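Local atomic coordinates of Swi5-dependent recombination DNA repair protein 1 (Schizosaccharomyces pombe, PDB entry 3VIQ), a protein that takes part in DNA recombination repair and meiotic chromosome segregation, and works with Swi5 as an activator of Rad51-mediated strand exchange. Residues A55-F60 and F95-F100; G72-F77 and E90-F95. All blocks are in the same frame, centred on the assembly; numbering follows the deposited sequence.

Contact 1: A55-F60 and F95-F100; sequences AAEVLF and FTMSMF
Phe-60 of the long helix 38-68 meets Met-97 and Phe-100 of the short helix 97-103, a helix-helix packing in the C-terminal domain of Sfr1. The contact is apolar. Met-97 SD lies 4.7 Å from the centroid of the Phe-60 ring, an oblique Met-aromatic contact. The Met-97 chain bends at chi2 and again at chi3 (85°), which brings CE to 3.6 Å from Phe-60 CB. The backbone of Met-97 also covers the ring, with CA over one face near the rim.

Rings make the next group of contacts. The rings of Phe-60 and Phe-95 meet rim to rim, with planes at 25° and CE1 of Phe-60 3.7 Å from CD2 of Phe-95. Phe-60 CB sits over the centre of the Phe-100 ring, 4.3 Å above its plane. An alanine in place of Phe-60 would probably leave a gap between Phe-95 and Met-97 and take the Phe-60 ring away from the Met-97 sulfur.

Aliphatic side chains complete the packing. Leu-59 CB approaches Phe-100 CZ. Swi5 also packs on this helix: Met-60 of the Swi5 chain lies on Ala-56 and His-67 of that chain on Leu-59. Thr-96 is the N-cap of the short helix, and its capping box with Met-99 is weakly bonded. Ala-56 CB reaches Phe-100 CE2 at 3.8 Å.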
# COMPACT_ATOMS: atom_id res chain seq x y z
N ALA A 55 -11.52 18.10 1.00
CA ALA A 55 -11.92 18.20 -0.42
C ALA A 55 -13.09 17.25 -0.74
O ALA A 55 -14.00 17.62 -1.49
CB ALA A 55 -10.74 17.92 -1.36
N ALA A 56 -13.07 16.03 -0.18
CA ALA A 56 -14.20 15.10 -0.35
C ALA A 56 -15.52 15.70 0.15
O ALA A 56 -16.55 15.55 -0.50
CB ALA A 56 -13.93 13.75 0.34
N GLU A 57 -15.50 16.36 1.30
CA GLU A 57 -16.70 17.02 1.86
C GLU A 57 -17.20 18.19 0.99
O GLU A 57 -18.43 18.39 0.86
CB GLU A 57 -16.42 17.52 3.27
CG GLU A 57 -16.51 16.42 4.33
CD GLU A 57 -16.20 16.93 5.72
OE1 GLU A 57 -16.41 18.13 5.97
OE2 GLU A 57 -15.74 16.14 6.56
N VAL A 58 -16.28 18.94 0.40
CA VAL A 58 -16.66 20.02 -0.52
C VAL A 58 -17.31 19.46 -1.80
O VAL A 58 -18.30 20.01 -2.27
CB VAL A 58 -15.46 20.91 -0.92
CG1 VAL A 58 -15.92 22.02 -1.85
CG2 VAL A 58 -14.78 21.51 0.33
N LEU A 59 -16.74 18.38 -2.37
CA LEU A 59 -17.26 17.83 -3.64
C LEU A 59 -18.54 17.01 -3.46
O LEU A 59 -19.50 17.12 -4.26
CB LEU A 59 -16.22 16.97 -4.34
CG LEU A 59 -15.03 17.73 -4.89
CD1 LEU A 59 -13.80 16.80 -4.94
CD2 LEU A 59 -15.36 18.33 -6.24
N PHE A 60 -18.55 16.19 -2.40
CA PHE A 60 -19.66 15.27 -2.10
C PHE A 60 -20.99 15.99 -2.00
O PHE A 60 -21.95 15.57 -2.62
CB PHE A 60 -19.42 14.47 -0.80
CG PHE A 60 -20.64 13.71 -0.30
CD1 PHE A 60 -21.13 12.62 -1.01
CD2 PHE A 60 -21.27 14.08 0.89
CE1 PHE A 60 -22.25 11.90 -0.55
CE2 PHE A 60 -22.41 13.39 1.37
CZ PHE A 60 -22.91 12.31 0.66
N PHE A 95 -27.31 8.78 -2.34
CA PHE A 95 -25.88 8.77 -2.58
C PHE A 95 -25.14 9.03 -1.26
O PHE A 95 -25.32 10.07 -0.63
CB PHE A 95 -25.55 9.85 -3.59
CG PHE A 95 -24.18 9.78 -4.12
CD1 PHE A 95 -23.79 8.71 -4.91
CD2 PHE A 95 -23.29 10.82 -3.90
CE1 PHE A 95 -22.52 8.66 -5.45
CE2 PHE A 95 -22.02 10.78 -4.42
CZ PHE A 95 -21.62 9.69 -5.20
N THR A 96 -24.31 8.08 -0.85
CA THR A 96 -23.59 8.18 0.41
C THR A 96 -22.12 8.59 0.16
O THR A 96 -21.62 8.54 -0.98
CB THR A 96 -23.67 6.85 1.19
OG1 THR A 96 -23.03 5.82 0.42
CG2 THR A 96 -25.14 6.45 1.46
N MET A 97 -21.44 9.01 1.22
CA MET A 97 -20.02 9.36 1.13
C MET A 97 -19.22 8.15 0.65
O MET A 97 -18.25 8.30 -0.06
CB MET A 97 -19.46 9.88 2.47
CG MET A 97 -17.94 10.25 2.46
SD MET A 97 -17.42 11.44 1.18
CE MET A 97 -17.79 12.99 2.00
N SER A 98 -19.67 6.96 1.03
CA SER A 98 -18.92 5.74 0.75
C SER A 98 -19.01 5.37 -0.72
O SER A 98 -18.07 4.84 -1.28
CB SER A 98 -19.43 4.61 1.65
OG SER A 98 -19.36 5.03 3.01
N MET A 99 -20.17 5.62 -1.33
CA MET A 99 -20.31 5.46 -2.78
C MET A 99 -19.41 6.48 -3.48
O MET A 99 -18.76 6.18 -4.49
CB MET A 99 -21.76 5.67 -3.21
CG MET A 99 -22.71 4.55 -2.78
SD MET A 99 -24.41 5.15 -2.88
CE MET A 99 -25.35 3.82 -2.10
N PHE A 100 -19.41 7.69 -2.93
CA PHE A 100 -18.54 8.73 -3.43
C PHE A 100 -17.11 8.28 -3.38
O PHE A 100 -16.41 8.32 -4.37
CB PHE A 100 -18.73 10.03 -2.64
CG PHE A 100 -17.76 11.08 -3.00
CD1 PHE A 100 -18.01 11.91 -4.06
CD2 PHE A 100 -16.55 11.21 -2.30
CE1 PHE A 100 -17.11 12.89 -4.42
CE2 PHE A 100 -15.66 12.15 -2.65
CZ PHE A 100 -15.93 13.00 -3.72

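Contact 2: G72-F77 and E90-F95; sequences GVTQSF and EVRTEF
Val-73 and Thr-93 form an antiparallel hydrogen-bonded pair in a beta hairpin. Val-73 N gives its hydrogen to Thr-93 O at 3.0 Å. Thr-93 N returns a bond of the same length, 3.0 Å, to Val-73 O. That carbonyl also receives a CA-H...O contact from Arg-92 CA, so two donors meet it. Farther along, the pairing is looser. Gln-75 N reaches Val-91 O only weakly, at 3.4 Å, and Thr-74 CA adds a CA-H...O contact to the same oxygen. Gln-75 O takes a similar contact from Glu-90 CA.

Thr-74 and Arg-92 lie on one face of the hairpin. Thr-74 OG1 accepts from Arg-92 NE at 3.0 Å, with an N-H...O angle of 148°, and takes a weaker bond from NH2. OG1 is tilted 18° out of the guanidinium plane. Chi1 of Thr-74 (-70°) sets OG1 beside its own backbone N, and the extended Arg-92 chain carries NE to it. Arg-92 has two conformers, so this grip on Thr-74 holds for one of them and is less certain than the backbone pair. On the other face, Thr-93 OG1 bonds weakly to the carbonyl O of Arg-92.

The apolar part lies at the base of the hairpin. Val-73 CG2 touches the edge of the Phe-95 ring, 3.7 Å from CD1. Phe-95 also rests on Met-63 and Ile-67 of helix 38-68, while Val-73 packs on Met-99 of helix 97-103. The base of the hairpin thus meets both helices.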
# COMPACT_ATOMS: atom_id res chain seq x y z
N GLY A 72 -31.80 9.87 -7.70
CA GLY A 72 -30.87 9.30 -6.75
C GLY A 72 -30.13 8.15 -7.40
O GLY A 72 -29.97 8.12 -8.64
N VAL A 73 -29.72 7.21 -6.54
CA VAL A 73 -28.96 6.03 -6.92
C VAL A 73 -29.86 4.81 -7.18
O VAL A 73 -30.62 4.43 -6.30
CB VAL A 73 -27.97 5.61 -5.77
CG1 VAL A 73 -27.29 4.28 -6.09
CG2 VAL A 73 -26.92 6.72 -5.45
N THR A 74 -29.74 4.18 -8.35
CA THR A 74 -30.39 2.89 -8.62
C THR A 74 -29.51 1.65 -8.32
O THR A 74 -28.43 1.50 -8.90
CB THR A 74 -30.85 2.81 -10.10
OG1 THR A 74 -31.96 3.71 -10.32
CG2 THR A 74 -31.30 1.39 -10.46
N GLN A 75 -29.98 0.78 -7.43
CA GLN A 75 -29.34 -0.52 -7.19
C GLN A 75 -30.09 -1.58 -7.96
O GLN A 75 -31.33 -1.64 -7.88
CB GLN A 75 -29.37 -0.86 -5.70
CG GLN A 75 -28.46 -0.02 -4.87
CD GLN A 75 -28.66 -0.18 -3.36
OE1 GLN A 75 -29.72 -0.60 -2.90
NE2 GLN A 75 -27.64 0.20 -2.59
N SER A 76 -29.37 -2.42 -8.69
CA SER A 76 -29.99 -3.38 -9.60
C SER A 76 -29.43 -4.81 -9.45
O SER A 76 -28.24 -4.99 -9.24
CB SER A 76 -29.79 -2.92 -11.05
OG SER A 76 -30.71 -1.90 -11.41
N PHE A 77 -30.30 -5.82 -9.55
CA PHE A 77 -29.87 -7.21 -9.69
C PHE A 77 -30.93 -8.01 -10.40
O PHE A 77 -32.08 -7.61 -10.46
CB PHE A 77 -29.54 -7.87 -8.35
CG PHE A 77 -30.65 -7.78 -7.32
CD1 PHE A 77 -31.60 -8.78 -7.21
CD2 PHE A 77 -30.75 -6.69 -6.49
CE1 PHE A 77 -32.61 -8.68 -6.28
CE2 PHE A 77 -31.77 -6.59 -5.57
CZ PHE A 77 -32.68 -7.59 -5.46
N GLU A 90 -34.99 -3.55 -9.19
CA GLU A 90 -34.42 -2.22 -9.00
C GLU A 90 -34.90 -1.61 -7.67
O GLU A 90 -35.78 -2.14 -6.99
CB GLU A 90 -34.73 -1.31 -10.20
CG GLU A 90 -33.69 -1.38 -11.32
CD GLU A 90 -34.16 -0.88 -12.70
OE1 GLU A 90 -35.14 -0.11 -12.76
OE2 GLU A 90 -33.54 -1.26 -13.74
N VAL A 91 -34.29 -0.49 -7.32
CA VAL A 91 -34.56 0.18 -6.06
C VAL A 91 -33.95 1.56 -6.22
O VAL A 91 -33.20 1.79 -7.16
CB VAL A 91 -33.90 -0.60 -4.88
CG1 VAL A 91 -33.26 0.33 -3.84
CG2 VAL A 91 -34.91 -1.54 -4.23
N ARG A 92 -34.31 2.48 -5.35
CA ARG A 92 -33.61 3.74 -5.31
C ARG A 92 -33.23 4.07 -3.87
O ARG A 92 -33.90 3.63 -2.93
CB ARG A 92 -34.41 4.82 -6.04
CG ARG A 92 -34.54 4.43 -7.51
CD ARG A 92 -35.03 5.50 -8.44
NE ARG A 92 -34.45 5.25 -9.75
CZ ARG A 92 -34.65 5.99 -10.84
NH1 ARG A 92 -35.44 7.05 -10.80
NH2 ARG A 92 -34.04 5.65 -11.97
N THR A 93 -32.10 4.76 -3.72
CA THR A 93 -31.50 5.08 -2.40
C THR A 93 -30.59 6.29 -2.55
O THR A 93 -30.20 6.65 -3.67
CB THR A 93 -30.65 3.92 -1.82
OG1 THR A 93 -31.48 2.77 -1.65
CG2 THR A 93 -30.07 4.27 -0.47
N GLU A 94 -30.26 6.91 -1.42
CA GLU A 94 -29.43 8.11 -1.43
C GLU A 94 -27.95 7.80 -1.71
O GLU A 94 -27.42 6.73 -1.37
CB GLU A 94 -29.58 8.90 -0.12
CG GLU A 94 -29.23 8.10 1.15
CD GLU A 94 -28.93 8.99 2.35
OE1 GLU A 94 -29.46 10.12 2.42
OE2 GLU A 94 -28.17 8.55 3.24
N PHE A 95 -27.31 8.78 -2.34
CA PHE A 95 -25.88 8.77 -2.58
C PHE A 95 -25.14 9.03 -1.26
O PHE A 95 -25.32 10.07 -0.63
CB PHE A 95 -25.55 9.85 -3.59
CG PHE A 95 -24.18 9.78 -4.12
CD1 PHE A 95 -23.79 8.71 -4.91
CD2 PHE A 95 -23.29 10.82 -3.90
CE1 PHE A 95 -22.52 8.66 -5.45
CE2 PHE A 95 -22.02 10.78 -4.42
CZ PHE A 95 -21.62 9.69 -5.20

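Contact 1 and contact 2 have centres about 17 Å apart and share Phe-95. The chain runs from helix 38-68 into strand 73-78, back along strand 88-93 and into helix 97-103. Contact 2 therefore closes the hairpin within the longer excursion that contact 1 closes. The two also touch where Met-99 CE of contact 1 lies 3.7 Å from Glu-94 O of contact 2. Contact 1 is partly buried and lies beside Swi5. Contact 2 is at the surface, and no other chain of the assembly touches its segments. Together they place the short helix against the C-terminal part of helix 38-68 and join the base of the hairpin to both helices, in the C-terminal domain that binds Swi5.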